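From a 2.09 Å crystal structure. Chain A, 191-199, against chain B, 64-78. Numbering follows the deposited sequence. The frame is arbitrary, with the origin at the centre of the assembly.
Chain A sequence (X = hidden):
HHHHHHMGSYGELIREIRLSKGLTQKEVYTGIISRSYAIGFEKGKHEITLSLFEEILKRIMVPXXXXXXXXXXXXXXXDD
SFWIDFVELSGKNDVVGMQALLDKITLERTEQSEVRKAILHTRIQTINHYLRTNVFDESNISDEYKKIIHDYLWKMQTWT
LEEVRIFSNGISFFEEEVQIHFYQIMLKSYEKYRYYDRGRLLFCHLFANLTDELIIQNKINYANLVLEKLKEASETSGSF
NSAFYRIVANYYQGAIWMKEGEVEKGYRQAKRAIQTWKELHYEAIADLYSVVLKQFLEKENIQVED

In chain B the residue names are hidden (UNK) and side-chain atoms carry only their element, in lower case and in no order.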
# COMPACT_ATOMS: atom_id res chain seq x y z
N GLU A 191 -5.03 16.22 -2.68
CA GLU A 191 -6.46 16.02 -2.61
C GLU A 191 -6.94 14.83 -3.47
O GLU A 191 -7.89 14.20 -3.12
CB GLU A 191 -7.19 17.34 -3.01
CG GLU A 191 -7.13 18.44 -1.95
CD GLU A 191 -7.91 18.06 -0.67
OE1 GLU A 191 -8.85 17.23 -0.77
OE2 GLU A 191 -7.60 18.57 0.44
N LYS A 192 -6.30 14.57 -4.59
CA LYS A 192 -6.55 13.36 -5.40
C LYS A 192 -5.94 12.14 -4.73
O LYS A 192 -6.59 11.11 -4.50
CB LYS A 192 -5.87 13.50 -6.75
CG LYS A 192 -6.15 14.77 -7.52
CD LYS A 192 -7.64 14.87 -7.81
CE LYS A 192 -8.01 16.22 -8.42
NZ LYS A 192 -7.62 16.29 -9.86
N TYR A 193 -4.67 12.28 -4.37
CA TYR A 193 -3.87 11.14 -4.02
C TYR A 193 -4.05 10.64 -2.58
O TYR A 193 -3.49 9.61 -2.23
CB TYR A 193 -2.38 11.41 -4.26
CG TYR A 193 -1.93 11.42 -5.69
CD1 TYR A 193 -1.82 10.24 -6.40
CD2 TYR A 193 -1.56 12.61 -6.34
CE1 TYR A 193 -1.39 10.22 -7.71
CE2 TYR A 193 -1.12 12.60 -7.68
CZ TYR A 193 -1.04 11.40 -8.35
OH TYR A 193 -0.61 11.32 -9.66
N ARG A 194 -4.81 11.35 -1.76
CA ARG A 194 -4.93 10.95 -0.37
C ARG A 194 -5.71 9.64 -0.28
O ARG A 194 -5.62 8.98 0.71
CB ARG A 194 -5.60 12.01 0.50
CG ARG A 194 -6.99 12.43 0.05
CD ARG A 194 -7.42 13.70 0.78
NE ARG A 194 -7.93 13.32 2.07
CZ ARG A 194 -9.12 13.63 2.55
NH1 ARG A 194 -9.96 14.39 1.86
NH2 ARG A 194 -9.46 13.19 3.75
N TYR A 195 -6.48 9.31 -1.30
CA TYR A 195 -7.15 8.02 -1.35
C TYR A 195 -6.31 6.92 -2.07
O TYR A 195 -6.79 5.82 -2.32
CB TYR A 195 -8.56 8.17 -1.95
CG TYR A 195 -9.42 9.22 -1.23
CD1 TYR A 195 -9.37 10.55 -1.63
CD2 TYR A 195 -10.23 8.88 -0.14
CE1 TYR A 195 -10.13 11.53 -0.99
CE2 TYR A 195 -11.00 9.85 0.50
CZ TYR A 195 -10.93 11.18 0.07
OH TYR A 195 -11.64 12.19 0.67
N TYR A 196 -5.08 7.23 -2.43
CA TYR A 196 -4.21 6.26 -3.06
C TYR A 196 -3.33 5.68 -1.93
O TYR A 196 -2.64 6.39 -1.21
CB TYR A 196 -3.39 6.93 -4.16
CG TYR A 196 -2.44 6.06 -4.96
CD1 TYR A 196 -2.79 4.77 -5.38
CD2 TYR A 196 -1.22 6.56 -5.37
CE1 TYR A 196 -1.90 4.00 -6.11
CE2 TYR A 196 -0.33 5.80 -6.08
CZ TYR A 196 -0.68 4.53 -6.46
OH TYR A 196 0.25 3.81 -7.19
N ASP A 197 -3.41 4.38 -1.72
CA ASP A 197 -2.65 3.77 -0.62
C ASP A 197 -1.20 4.21 -0.64
O ASP A 197 -0.70 4.70 0.36
CB ASP A 197 -2.82 2.23 -0.56
CG ASP A 197 -2.37 1.50 -1.80
OD1 ASP A 197 -1.94 2.06 -2.82
OD2 ASP A 197 -2.47 0.27 -1.75
N ARG A 198 -0.55 4.15 -1.79
CA ARG A 198 0.87 4.52 -1.85
C ARG A 198 1.09 6.02 -1.73
O ARG A 198 2.07 6.46 -1.13
CB ARG A 198 1.51 3.97 -3.14
CG ARG A 198 1.73 2.46 -3.00
CD ARG A 198 2.04 1.77 -4.29
NE ARG A 198 1.95 0.34 -4.07
CZ ARG A 198 1.85 -0.58 -5.01
NH1 ARG A 198 1.89 -0.24 -6.28
NH2 ARG A 198 1.70 -1.86 -4.68
N GLY A 199 0.20 6.81 -2.29
CA GLY A 199 0.40 8.23 -2.30
C GLY A 199 0.14 8.77 -0.94
O GLY A 199 0.81 9.67 -0.48
N UNK B 64 3.49 2.45 -13.44
CA UNK B 64 2.27 1.81 -13.94
C UNK B 64 1.09 1.92 -12.99
O UNK B 64 0.01 2.30 -13.39
c UNK B 64 1.07 0.07 -16.26
c UNK B 64 1.51 -0.50 -14.93
c UNK B 64 2.60 0.34 -14.26
c UNK B 64 1.98 -1.96 -15.13
N UNK B 65 1.26 1.59 -11.72
CA UNK B 65 0.12 1.58 -10.83
C UNK B 65 -0.43 3.02 -10.63
O UNK B 65 -1.62 3.19 -10.43
o UNK B 65 -0.82 1.52 -7.52
c UNK B 65 -0.65 0.79 -8.55
o UNK B 65 -1.40 -0.18 -8.85
c UNK B 65 0.54 1.04 -9.47
N UNK B 66 0.46 4.02 -10.60
CA UNK B 66 0.02 5.43 -10.42
C UNK B 66 -0.71 5.83 -11.67
O UNK B 66 -1.75 6.51 -11.63
c UNK B 66 1.22 6.36 -10.17
o UNK B 66 1.56 9.98 -9.70
o UNK B 66 3.12 8.43 -9.83
c UNK B 66 0.79 7.80 -9.94
c UNK B 66 1.92 8.80 -9.83
N UNK B 67 -0.20 5.39 -12.82
CA UNK B 67 -0.86 5.73 -14.06
C UNK B 67 -2.31 5.23 -13.99
O UNK B 67 -3.24 5.98 -14.36
c UNK B 67 -0.90 5.32 -16.57
c UNK B 67 -0.72 6.45 -17.36
c UNK B 67 -1.82 4.36 -16.97
c UNK B 67 -2.57 4.52 -18.12
c UNK B 67 -1.48 6.61 -18.52
c UNK B 67 -0.13 5.15 -15.28
c UNK B 67 -2.38 5.64 -18.90
N UNK B 68 -2.51 3.97 -13.53
CA UNK B 68 -3.85 3.45 -13.52
C UNK B 68 -4.73 4.10 -12.49
O UNK B 68 -5.94 4.23 -12.70
c UNK B 68 -2.57 0.42 -16.57
c UNK B 68 -2.64 0.94 -15.29
c UNK B 68 -3.86 1.25 -14.73
c UNK B 68 -5.00 1.08 -15.49
c UNK B 68 -4.95 0.53 -16.76
c UNK B 68 -3.93 1.90 -13.40
c UNK B 68 -3.73 0.22 -17.31
N UNK B 69 -4.13 4.52 -11.39
CA UNK B 69 -4.88 5.28 -10.44
C UNK B 69 -5.43 6.55 -11.08
O UNK B 69 -6.57 6.87 -10.89
c UNK B 69 -5.73 5.80 -7.38
c UNK B 69 -6.43 6.54 -6.44
c UNK B 69 -6.15 7.89 -6.30
c UNK B 69 -5.22 8.51 -7.10
c UNK B 69 -4.02 5.61 -9.22
c UNK B 69 -4.52 7.77 -8.03
c UNK B 69 -4.76 6.41 -8.17
N UNK B 70 -4.59 7.30 -11.80
CA UNK B 70 -4.99 8.51 -12.53
C UNK B 70 -6.02 8.16 -13.59
O UNK B 70 -7.06 8.78 -13.68
c UNK B 70 -2.79 9.59 -12.14
c UNK B 70 -1.42 10.00 -12.67
c UNK B 70 -3.79 9.18 -13.20
c UNK B 70 -4.26 10.45 -13.98
N UNK B 71 -5.75 7.09 -14.32
CA UNK B 71 -6.56 6.65 -15.45
C UNK B 71 -7.95 6.28 -15.08
O UNK B 71 -8.83 6.53 -15.85
o UNK B 71 -8.33 4.20 -21.03
c UNK B 71 -7.13 5.63 -19.66
c UNK B 71 -5.93 5.45 -16.11
c UNK B 71 -6.54 5.95 -18.47
c UNK B 71 -7.79 4.42 -19.80
c UNK B 71 -7.87 3.51 -18.75
c UNK B 71 -7.28 3.85 -17.54
c UNK B 71 -6.58 5.06 -17.39
N UNK B 72 -8.15 5.67 -13.91
CA UNK B 72 -9.51 5.41 -13.42
C UNK B 72 -10.10 6.63 -12.71
O UNK B 72 -10.93 6.48 -11.82
n UNK B 72 -9.50 1.12 -15.51
c UNK B 72 -8.76 3.07 -13.05
c UNK B 72 -9.34 1.74 -12.66
n UNK B 72 -8.10 -0.67 -15.17
c UNK B 72 -8.77 0.37 -14.67
c UNK B 72 -9.52 4.23 -12.48
n UNK B 72 -8.66 0.64 -13.36
N UNK B 73 -9.67 7.82 -13.09
CA UNK B 73 -10.12 9.06 -12.50
C UNK B 73 -9.99 9.05 -10.96
O UNK B 73 -10.95 9.27 -10.21
o UNK B 73 -11.05 11.56 -12.33
c UNK B 73 -11.53 9.37 -12.98
o UNK B 73 -13.18 11.04 -12.65
c UNK B 73 -11.96 10.75 -12.63
N UNK B 74 -8.78 8.74 -10.52
CA UNK B 74 -8.32 8.86 -9.11
C UNK B 74 -9.18 8.13 -8.10
O UNK B 74 -9.44 8.67 -7.01
c UNK B 74 -5.85 11.24 -9.20
c UNK B 74 -7.69 11.79 -10.67
c UNK B 74 -7.21 11.12 -9.53
c UNK B 74 -5.48 12.66 -11.10
c UNK B 74 -4.99 12.01 -9.97
c UNK B 74 -6.82 12.53 -11.46
c UNK B 74 -8.15 10.33 -8.67
N UNK B 75 -9.61 6.92 -8.41
CA UNK B 75 -10.49 6.20 -7.50
C UNK B 75 -9.86 4.86 -7.08
O UNK B 75 -9.26 4.77 -6.02
c UNK B 75 -11.88 6.01 -8.11
o UNK B 75 -11.94 4.84 -8.90
N UNK B 76 -9.99 3.81 -7.88
CA UNK B 76 -9.48 2.53 -7.42
C UNK B 76 -8.05 2.26 -7.92
O UNK B 76 -7.55 2.91 -8.87
c UNK B 76 -10.45 1.36 -7.74
o UNK B 76 -10.70 1.21 -9.12
N UNK B 77 -7.41 1.34 -7.20
CA UNK B 77 -6.15 0.70 -7.59
C UNK B 77 -6.39 -0.72 -8.17
O UNK B 77 -5.43 -1.43 -8.42
c UNK B 77 -5.12 0.65 -6.42
c UNK B 77 -4.88 2.05 -5.85
o UNK B 77 -5.57 -0.25 -5.38
N UNK B 78 -7.65 -1.13 -8.36
CA UNK B 78 -7.99 -2.32 -9.17
C UNK B 78 -9.14 -2.05 -10.18
O UNK B 78 -10.14 -1.36 -9.90
o UNK B 78 -8.02 -3.46 -5.31
o UNK B 78 -5.90 -2.86 -5.80
c UNK B 78 -8.34 -3.55 -8.28
c UNK B 78 -7.21 -4.15 -7.43
c UNK B 78 -7.02 -3.44 -6.09
O HOH W 1 -4.97 -0.22 -2.70

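Position 64 opens the helix with four carbons, forked at the second. It touches nothing on chain A and is L64(B).

Position 65 has two carbons, the second carrying two oxygens. One oxygen lies close to Y196(A) OH. This is D65(B), and Y196(A) OH donates a 2.5 Å hydrogen bond to D65(B) OD2. R198(A) NH1 stands 3.5 Å from D65(B) OD2, a salt bridge of charges only, since no N-H points at the oxygen.

Position 66 has three carbons, the third with two oxygens. One oxygen lies close to Y193(A) OH. The chain is one carbon longer than aspartate: E66(B). Y193(A) OH and E66(B) OE2 are 2.6 Å apart, a weak hydrogen bond.

Positions 67 and 68 each carry one carbon and a plain six-carbon ring, out of contact with chain A. They are F67(B) and F68(B).

Position 69 has the same ring with no oxygen. The ring forms an offset stack with Y196(A), centroids 4.6 Å apart. The Y193(A) ring is slid aside and barely overlaps it. This is F69(B). Y196(A) CB sits over its face, 3.6 Å from F69(B) CZ.

Position 70 has four carbons, forked at the first, with one arm two carbons long. The end of that arm nears Y193(A) OH. It is I70(B), with I70(B) CD1 3.4 Å from Y193(A) OH.

Position 71 has a six-carbon ring bearing an oxygen and no contact: Y71(B). Position 72 has three carbons, a nitrogen, then a carbon with two more nitrogens. It does not touch chain A and is R72(B), the first residue to leave helical phi/psi. Position 73 has two carbons and two terminal oxygens, no contact, and is D73(B).

Position 74 has one carbon and a plain six-carbon ring. K192(A) lies over its face, and its edge turns toward the face of Y193(A). Hence F74(B). K192(A) CB is 3.3 Å from F74(B) CD2. K192(A) NZ adds an off-centre cation-pi contact.

Positions 75 and 76 each have one carbon and one oxygen, with CB pointing away. They are S75(B) and S76(B), poorly ordered.

Position 77 has one carbon carrying an oxygen and a carbon. The end carbon meets the Y196(A) ring edge. It is T77(B), with T77(B) CG2 3.5 Å from Y196(A) CD1. One water donates to T77(B) OG1 and, weakly, to D197(A) OD2.

Position 78 has three carbons, the third with two oxygens, and does not reach chain A: E78(B). It accepts from T77(B) OG1.

The contact is largely aromatic. F69(B) packs against two tyrosines, and F74(B) against K192(A) and Y193(A). Both tyrosine hydroxyls reach helix carboxylates.

Chain B, residues 64-78: LDEFFFIYRDFSSTE
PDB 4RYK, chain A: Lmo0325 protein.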